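Long-range contacts in RNA-binding protein RO60 (Deinococcus radiodurans, PDB 2NVO), which binds several small RNAs that accumulate during recovery from ultraviolet irradiation and contributes to the resistance of the bacterium to ultraviolet light: residues H365-D370 and A394-A399; L369-S374 and Q431-V436; V461-N466 and I493-T498. All blocks are in the same frame, centred on the assembly; numbering follows the deposited sequence.

Contact 1 (H365-D370 and A394-A399); sequences HLLALD and AMSLIA
Strand 365-369 and helix 394-399 run nearly antiparallel, 164° between their directions, with axes 9.9 Å apart at closest approach and the CA atoms of L367 and S396 nearest each other at 7.0 Å. L367 carries most of the contact through a single methyl. Its CD2 presses against the helix backbone at S396, 3.4 Å from S396 CA, which is tighter than usual for two carbons. The same methyl sits 3.9 Å from A399 CB, one helical turn further on, and also meets the carbonyl oxygen of M395, which already accepts the backbone bond from A399 N. CD2 is thus lodged in a shallow notch lined by M395, S396 and A399. The chi1 of L367, -97°, lies off the staggered value, consistent with a leucine fitted to a close-lying helix.

This is the first half of a beta-alpha-beta crossover of the VWFA-like domain: helix 388-402 packs on the sheet and leads from strand 364-369 into its parallel neighbour 405-411. L366 and A368 point to the opposite face, against other strand residues such as M409 and F411; L367 and L369 are the strand residues that touch the helix.

L369 approaches S396 from one side and L367 from the other along the strand: L369 CD2 lies 3.4 Å from S396 OG, and L367 CD2 3.5 Å from the same oxygen. That hydroxyl is buried among methyls, yet it is satisfied by its own helix. With chi1 at -71° OG stands beside its backbone N, anti to the carbonyl carbon, and is hydrogen-bonded to the carbonyl oxygen of A392 one turn earlier. M395 also packs on Y463 of the adjacent strand 459-464 and on L316 of helix 315-326, and I398 touches H314 and P315.

Contact 2 (L369-S374 and Q431-V436); sequences LDVSGS and QKAQSV. Unlike the reference sequence in segment 431-436: V436 (reference Met). With CA (calcium ion), chain B.
V371 lies across the backbone of A433-S435 with its two methyls dividing the work. CG1, beside the backbone N and anti to the carbonyl carbon (chi1 -65°), rests on the A433 carbonyl, 3.6 Å from A433 O, while CG2 turns to S435 and meets its CB at 3.8 Å. The backbones close the same gap: S435 N donates to V371 O at 2.9 Å, and V371 CA and Q434 CA each point a hydrogen at a carbonyl across the contact, A433 O and V371 O respectively. Before V371, the methyl of A433, the first residue to leave helix 426-432, comes against L369 CD2 at 3.9 Å. A water sits in the angle between the two chains, close to both D370 O and A433 O.

S372 and S374 leave the backbone away from 431-436. D370 OD1 holds S372 twice, taking the backbone N in an Asx turn and S372 OG, at 2.7 Å, on its syn lone pair. D370 OD2 is hydrogen-bonded to T441 and to a calcium-bound water. The hold by OD1 helps to place S372 OG, which binds the calcium ion at 2.6 Å alongside S374 OG at 2.5 Å, two waters and E467. On the side of V371 the loop packs against residues 433-435; its run D370-S372-S374 is the Asp-x-Ser-x-Ser pattern of the MIDAS-like motif.

Contact 3 (V461-N466 and I493-T498); sequences VVYTDN and IVVGLT
I493 O accepts V462 N from the neighbouring strand in a nearly straight hydrogen bond of 2.9 Å (167° at the hydrogen), and also has a CA-H...O contact from V461 CA at 3.3 Å. The parallel ladder continues through V495 N to V462 O, T464 N to V495 O and L497 N to T464 O. Past the strand ends it goes on through T498 N to D465 O, 3.0 Å, with the donor 43° out of the carbonyl plane.

V461, Y463, I493 and V495 share one face of the sheet. The Y463 ring and V495 leave the sheet alongside each other, and Y463 CD1 is 3.7 Å from V495 CB; L497 CD1 reaches the same ring carbon at 4.0 Å. Helix 522-530 covers this face, M526 on V461, Y463 and V495, and F529 on I493. On the other face T464 turns CG2 to V495 O, 3.5 Å away, while T464 OG1, anti to the backbone N (chi1 -170°), hydrogen-bonds to D370 OD2. D465 OD2 is hydrogen-bonded to the calcium ligand S374. Strand 491-496 is the parallel neighbour in a beta-alpha-beta unit with helix 475-486; the C-terminal end of strand 459-464 supplies T464 and D465 to the MIDAS-like site.

Overall arrangement
All three contacts lie in the VWFA-like domain that closes the ring of the monomer, with centres 11 to 13 Å apart. Contacts 1 and 2 share L369 and D370, where strand 364-369 leaves the sheet for the metal loop; contact 3 comes later in the chain, on strands 459-464 and 491-496. Contact 1 seats helix 388-402 on the sheet, contact 2 packs the metal loop against the end of helix 426-432, and contact 3 joins two central strands. A probable hydrogen bond from A368 N to V461 O links contacts 1 and 3. Contact 2 holds the calcium loop, contact 3 reaches it through T464 (to D370) and D465 (to S374), and contact 1 lies further down the sheet.

Contact 1 (H365-D370 and A394-A399)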
loop_
_atom_site.group_PDB
_atom_site.type_symbol
_atom_site.label_atom_id
_atom_site.label_comp_id
_atom_site.label_asym_id
_atom_site.label_seq_id
_atom_site.Cartn_x
_atom_site.Cartn_y
_atom_site.Cartn_z
ATOM N N HIS A 365 21.083 -2.396 11.162
ATOM C CA HIS A 365 19.916 -3.140 11.654
ATOM C C HIS A 365 20.352 -4.362 12.423
ATOM O O HIS A 365 21.345 -4.992 12.070
ATOM C CB HIS A 365 19.049 -3.604 10.461
ATOM C CG HIS A 365 18.199 -2.525 9.870
ATOM N ND1 HIS A 365 16.830 -2.638 9.749
ATOM C CD2 HIS A 365 18.520 -1.304 9.374
ATOM C CE1 HIS A 365 16.342 -1.535 9.209
ATOM N NE2 HIS A 365 17.350 -0.712 8.970
ATOM N N LEU A 366 19.598 -4.708 13.469
ATOM C CA LEU A 366 19.707 -6.009 14.100
ATOM C C LEU A 366 18.299 -6.607 14.013
ATOM O O LEU A 366 17.355 -6.037 14.553
ATOM C CB LEU A 366 20.121 -5.882 15.562
ATOM C CG LEU A 366 20.374 -7.170 16.338
ATOM C CD1 LEU A 366 21.467 -7.966 15.712
ATOM C CD2 LEU A 366 20.718 -6.900 17.825
ATOM N N LEU A 367 18.179 -7.729 13.319
ATOM C CA LEU A 367 16.870 -8.365 13.088
ATOM C C LEU A 367 16.812 -9.566 14.011
ATOM O O LEU A 367 17.699 -10.404 13.988
ATOM C CB LEU A 367 16.720 -8.803 11.623
ATOM C CG LEU A 367 15.986 -7.919 10.606
ATOM C CD1 LEU A 367 16.566 -6.517 10.565
ATOM C CD2 LEU A 367 15.985 -8.560 9.213
ATOM N N ALA A 368 15.805 -9.606 14.871
ATOM C CA ALA A 368 15.647 -10.707 15.810
ATOM C C ALA A 368 14.381 -11.476 15.388
ATOM O O ALA A 368 13.282 -10.944 15.447
ATOM C CB ALA A 368 15.510 -10.156 17.197
ATOM N N LEU A 369 14.585 -12.700 14.924
ATOM C CA LEU A 369 13.536 -13.542 14.385
ATOM C C LEU A 369 13.056 -14.552 15.417
ATOM O O LEU A 369 13.847 -15.254 16.033
ATOM C CB LEU A 369 14.065 -14.317 13.175
ATOM C CG LEU A 369 14.053 -13.668 11.802
ATOM C CD1 LEU A 369 14.339 -12.172 11.884
ATOM C CD2 LEU A 369 14.970 -14.383 10.824
ATOM N N ASP A 370 11.744 -14.593 15.588
ATOM C CA ASP A 370 11.066 -15.711 16.223
ATOM C C ASP A 370 11.365 -16.939 15.351
ATOM O O ASP A 370 11.136 -16.925 14.134
ATOM C CB ASP A 370 9.554 -15.392 16.276
ATOM C CG ASP A 370 8.760 -16.376 17.152
ATOM O OD1 ASP A 370 9.057 -17.579 17.108
ATOM O OD2 ASP A 370 7.838 -15.930 17.865
ATOM N N ALA A 394 12.541 -13.571 4.102
ATOM C CA ALA A 394 12.574 -12.648 2.966
ATOM C C ALA A 394 13.072 -11.257 3.402
ATOM O O ALA A 394 13.988 -10.684 2.780
ATOM C CB ALA A 394 11.170 -12.544 2.298
ATOM N N MET A 395 12.493 -10.734 4.489
ATOM C CA MET A 395 12.862 -9.413 4.995
ATOM C C MET A 395 14.308 -9.389 5.513
ATOM O O MET A 395 14.980 -8.369 5.429
ATOM C CB MET A 395 11.900 -8.950 6.098
ATOM C CG MET A 395 10.462 -8.658 5.604
ATOM S SD MET A 395 10.387 -7.437 4.263
ATOM C CE MET A 395 10.962 -5.960 5.067
ATOM N N SER A 396 14.772 -10.510 6.052
ATOM C CA SER A 396 16.161 -10.637 6.518
ATOM C C SER A 396 17.123 -10.540 5.337
ATOM O O SER A 396 18.083 -9.766 5.367
ATOM C CB SER A 396 16.375 -11.971 7.226
ATOM O OG SER A 396 15.709 -12.001 8.483
ATOM N N LEU A 397 16.840 -11.305 4.285
ATOM C CA LEU A 397 17.637 -11.239 3.062
ATOM C C LEU A 397 17.693 -9.820 2.501
ATOM O O LEU A 397 18.778 -9.325 2.117
ATOM C CB LEU A 397 17.113 -12.199 2.012
ATOM C CG LEU A 397 17.365 -13.665 2.331
ATOM C CD1 LEU A 397 16.701 -14.502 1.262
ATOM C CD2 LEU A 397 18.895 -13.959 2.433
ATOM N N ILE A 398 16.540 -9.167 2.460
ATOM C CA ILE A 398 16.475 -7.757 2.054
ATOM C C ILE A 398 17.390 -6.845 2.864
ATOM O O ILE A 398 18.153 -6.062 2.286
ATOM C CB ILE A 398 15.037 -7.211 2.092
ATOM C CG1 ILE A 398 14.221 -7.844 0.965
ATOM C CG2 ILE A 398 15.041 -5.695 1.938
ATOM C CD1 ILE A 398 12.749 -7.400 0.892
ATOM N N ALA A 399 17.299 -6.920 4.193
ATOM C CA ALA A 399 18.173 -6.132 5.064
ATOM C C ALA A 399 19.649 -6.448 4.805
ATOM O O ALA A 399 20.450 -5.542 4.553
ATOM C CB ALA A 399 17.832 -6.350 6.522
#

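Contact 2 (L369-S374 and Q431-V436)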
loop_
_atom_site.group_PDB
_atom_site.type_symbol
_atom_site.label_atom_id
_atom_site.label_comp_id
_atom_site.label_asym_id
_atom_site.label_seq_id
_atom_site.Cartn_x
_atom_site.Cartn_y
_atom_site.Cartn_z
ATOM N N LEU A 369 14.585 -12.700 14.924
ATOM C CA LEU A 369 13.536 -13.542 14.385
ATOM C C LEU A 369 13.056 -14.552 15.417
ATOM O O LEU A 369 13.847 -15.254 16.033
ATOM C CB LEU A 369 14.065 -14.317 13.175
ATOM C CG LEU A 369 14.053 -13.668 11.802
ATOM C CD1 LEU A 369 14.339 -12.172 11.884
ATOM C CD2 LEU A 369 14.970 -14.383 10.824
ATOM N N ASP A 370 11.744 -14.593 15.588
ATOM C CA ASP A 370 11.066 -15.711 16.223
ATOM C C ASP A 370 11.365 -16.939 15.351
ATOM O O ASP A 370 11.136 -16.925 14.134
ATOM C CB ASP A 370 9.554 -15.392 16.276
ATOM C CG ASP A 370 8.760 -16.376 17.152
ATOM O OD1 ASP A 370 9.057 -17.579 17.108
ATOM O OD2 ASP A 370 7.838 -15.930 17.865
ATOM N N VAL A 371 11.907 -17.991 15.949
ATOM C CA VAL A 371 12.287 -19.191 15.199
ATOM C C VAL A 371 11.500 -20.432 15.636
ATOM O O VAL A 371 11.875 -21.548 15.304
ATOM C CB VAL A 371 13.821 -19.496 15.334
ATOM C CG1 VAL A 371 14.651 -18.381 14.697
ATOM C CG2 VAL A 371 14.211 -19.698 16.794
ATOM N N SER A 372 10.429 -20.230 16.385
ATOM C CA SER A 372 9.642 -21.355 16.888
ATOM C C SER A 372 8.734 -21.921 15.800
ATOM O O SER A 372 8.526 -21.281 14.759
ATOM C CB SER A 372 8.810 -20.909 18.081
ATOM O OG SER A 372 7.905 -19.890 17.705
ATOM N N GLY A 373 8.185 -23.113 16.057
ATOM C CA GLY A 373 7.430 -23.847 15.056
ATOM C C GLY A 373 6.188 -23.176 14.492
ATOM O O GLY A 373 5.843 -23.384 13.316
ATOM N N SER A 374 5.507 -22.379 15.306
ATOM C CA SER A 374 4.289 -21.739 14.825
ATOM C C SER A 374 4.588 -20.743 13.690
ATOM O O SER A 374 3.699 -20.399 12.924
ATOM C CB SER A 374 3.533 -21.054 15.959
ATOM O OG SER A 374 4.275 -19.952 16.465
ATOM N N GLN A 431 15.198 -22.035 6.740
ATOM C CA GLN A 431 15.640 -23.125 7.609
ATOM C C GLN A 431 16.520 -22.647 8.765
ATOM O O GLN A 431 16.387 -23.129 9.889
ATOM C CB GLN A 431 16.362 -24.208 6.802
ATOM C CG GLN A 431 15.457 -24.965 5.839
ATOM C CD GLN A 431 16.237 -25.739 4.784
ATOM O OE1 GLN A 431 15.678 -26.584 4.081
ATOM N NE2 GLN A 431 17.540 -25.442 4.659
ATOM N N LYS A 432 17.410 -21.691 8.496
ATOM C CA LYS A 432 18.215 -21.106 9.560
ATOM C C LYS A 432 17.355 -20.388 10.579
ATOM O O LYS A 432 17.776 -20.191 11.706
ATOM C CB LYS A 432 19.274 -20.146 8.989
ATOM C CG LYS A 432 20.406 -20.879 8.280
ATOM C CD LYS A 432 21.420 -19.905 7.641
ATOM C CE LYS A 432 22.537 -20.687 6.934
ATOM N NZ LYS A 432 23.297 -19.795 6.039
ATOM N N ALA A 433 16.139 -20.011 10.172
ATOM C CA ALA A 433 15.199 -19.310 11.032
ATOM C C ALA A 433 14.144 -20.255 11.627
ATOM O O ALA A 433 13.018 -19.853 11.886
ATOM C CB ALA A 433 14.510 -18.212 10.253
ATOM N N GLN A 434 14.525 -21.509 11.822
ATOM C CA GLN A 434 13.662 -22.491 12.479
ATOM C C GLN A 434 14.513 -23.308 13.438
ATOM O O GLN A 434 15.593 -23.783 13.093
ATOM C CB GLN A 434 12.945 -23.389 11.449
ATOM C CG GLN A 434 11.639 -22.754 10.925
ATOM C CD GLN A 434 10.633 -22.536 12.052
ATOM O OE1 GLN A 434 10.309 -21.395 12.440
ATOM N NE2 GLN A 434 10.166 -23.633 12.612
ATOM N N SER A 435 14.048 -23.420 14.666
ATOM C CA SER A 435 14.789 -24.143 15.667
ATOM C C SER A 435 13.795 -24.878 16.546
ATOM O O SER A 435 12.921 -24.263 17.152
ATOM C CB SER A 435 15.648 -23.174 16.484
ATOM O OG SER A 435 16.202 -23.821 17.610
ATOM N N VAL A 436 13.932 -26.197 16.603
ATOM C CA VAL A 436 13.106 -27.047 17.463
ATOM C C VAL A 436 13.072 -26.586 18.924
ATOM O O VAL A 436 12.036 -26.665 19.582
ATOM C CB VAL A 436 13.586 -28.516 17.426
ATOM C CG1 VAL A 436 12.686 -29.381 18.280
ATOM C CG2 VAL A 436 13.622 -29.025 15.999
HETATM CA CA CA B . 5.526 -19.626 18.638
HETATM O O HOH W 1 10.976 -18.010 11.631
HETATM O O HOH W 2 5.680 -17.363 17.719
HETATM O O HOH W 3 6.896 -19.148 20.638
#

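Contact 3 (V461-N466 and I493-T498)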
loop_
_atom_site.group_PDB
_atom_site.type_symbol
_atom_site.label_atom_id
_atom_site.label_comp_id
_atom_site.label_asym_id
_atom_site.label_seq_id
_atom_site.Cartn_x
_atom_site.Cartn_y
_atom_site.Cartn_z
ATOM N N VAL A 461 14.702 -4.750 14.772
ATOM C CA VAL A 461 13.429 -5.212 14.208
ATOM C C VAL A 461 13.154 -6.630 14.690
ATOM O O VAL A 461 13.982 -7.520 14.516
ATOM C CB VAL A 461 13.411 -5.221 12.655
ATOM C CG1 VAL A 461 11.999 -5.597 12.168
ATOM C CG2 VAL A 461 13.793 -3.858 12.105
ATOM N N VAL A 462 12.000 -6.827 15.308
ATOM C CA VAL A 462 11.621 -8.148 15.769
ATOM C C VAL A 462 10.545 -8.695 14.845
ATOM O O VAL A 462 9.571 -8.009 14.570
ATOM C CB VAL A 462 11.071 -8.096 17.210
ATOM C CG1 VAL A 462 10.429 -9.481 17.605
ATOM C CG2 VAL A 462 12.192 -7.698 18.174
ATOM N N TYR A 463 10.719 -9.926 14.386
ATOM C CA TYR A 463 9.702 -10.563 13.568
ATOM C C TYR A 463 9.089 -11.738 14.335
ATOM O O TYR A 463 9.805 -12.637 14.774
ATOM C CB TYR A 463 10.307 -11.040 12.245
ATOM C CG TYR A 463 10.494 -9.927 11.244
ATOM C CD1 TYR A 463 9.408 -9.442 10.519
ATOM C CD2 TYR A 463 11.752 -9.365 11.011
ATOM C CE1 TYR A 463 9.563 -8.416 9.584
ATOM C CE2 TYR A 463 11.923 -8.331 10.079
ATOM C CZ TYR A 463 10.824 -7.874 9.362
ATOM O OH TYR A 463 10.963 -6.858 8.436
ATOM N N THR A 464 7.762 -11.726 14.467
ATOM C CA THR A 464 7.045 -12.812 15.124
ATOM C C THR A 464 5.736 -13.086 14.356
ATOM O O THR A 464 5.460 -12.433 13.357
ATOM C CB THR A 464 6.803 -12.513 16.631
ATOM O OG1 THR A 464 6.298 -13.690 17.288
ATOM C CG2 THR A 464 5.832 -11.385 16.819
ATOM N N ASP A 465 4.975 -14.097 14.772
ATOM C CA ASP A 465 3.691 -14.325 14.106
ATOM C C ASP A 465 2.648 -13.526 14.868
ATOM O O ASP A 465 2.267 -12.421 14.478
ATOM C CB ASP A 465 3.336 -15.817 13.964
ATOM C CG ASP A 465 3.721 -16.662 15.187
ATOM O OD1 ASP A 465 4.046 -16.124 16.257
ATOM O OD2 ASP A 465 3.694 -17.893 15.055
ATOM N N ASN A 466 2.247 -14.061 16.015
ATOM C CA ASN A 466 1.401 -13.329 16.904
ATOM C C ASN A 466 1.733 -13.633 18.369
ATOM O O ASN A 466 0.851 -13.661 19.192
ATOM C CB ASN A 466 -0.071 -13.603 16.555
ATOM C CG ASN A 466 -0.480 -15.058 16.776
ATOM O OD1 ASN A 466 0.359 -15.932 17.012
ATOM N ND2 ASN A 466 -1.784 -15.320 16.708
ATOM N N ILE A 493 11.306 -1.759 16.080
ATOM C CA ILE A 493 10.084 -2.077 15.334
ATOM C C ILE A 493 9.733 -3.507 15.720
ATOM O O ILE A 493 10.585 -4.379 15.668
ATOM C CB ILE A 493 10.298 -2.039 13.800
ATOM C CG1 ILE A 493 10.866 -0.677 13.335
ATOM C CG2 ILE A 493 8.982 -2.377 13.055
ATOM C CD1 ILE A 493 11.261 -0.631 11.878
ATOM N N VAL A 494 8.503 -3.719 16.165
ATOM C CA VAL A 494 7.998 -5.062 16.421
ATOM C C VAL A 494 6.928 -5.394 15.374
ATOM O O VAL A 494 5.915 -4.709 15.254
ATOM C CB VAL A 494 7.423 -5.172 17.861
ATOM C CG1 VAL A 494 6.898 -6.597 18.119
ATOM C CG2 VAL A 494 8.509 -4.811 18.873
ATOM N N VAL A 495 7.184 -6.441 14.602
ATOM C CA VAL A 495 6.285 -6.881 13.559
ATOM C C VAL A 495 5.560 -8.175 13.966
ATOM O O VAL A 495 6.179 -9.224 14.087
ATOM C CB VAL A 495 7.048 -7.117 12.244
ATOM C CG1 VAL A 495 6.031 -7.456 11.108
ATOM C CG2 VAL A 495 7.832 -5.883 11.878
ATOM N N GLY A 496 4.258 -8.074 14.202
ATOM C CA GLY A 496 3.427 -9.255 14.377
ATOM C C GLY A 496 2.821 -9.607 13.053
ATOM O O GLY A 496 1.747 -9.095 12.703
ATOM N N LEU A 497 3.507 -10.474 12.308
ATOM C CA LEU A 497 3.185 -10.741 10.907
ATOM C C LEU A 497 1.752 -11.258 10.686
ATOM O O LEU A 497 1.161 -10.998 9.655
ATOM C CB LEU A 497 4.195 -11.718 10.278
ATOM C CG LEU A 497 5.604 -11.145 10.058
ATOM C CD1 LEU A 497 6.609 -12.299 9.990
ATOM C CD2 LEU A 497 5.685 -10.232 8.836
ATOM N N THR A 498 1.213 -11.983 11.655
ATOM C CA THR A 498 -0.178 -12.448 11.578
ATOM C C THR A 498 -0.999 -11.968 12.779
ATOM O O THR A 498 -2.024 -12.554 13.093
ATOM C CB THR A 498 -0.251 -13.989 11.560
ATOM O OG1 THR A 498 0.455 -14.505 12.699
ATOM C CG2 THR A 498 0.366 -14.547 10.283
HETATM O O HOH W 4 -3.768 -13.271 15.208
#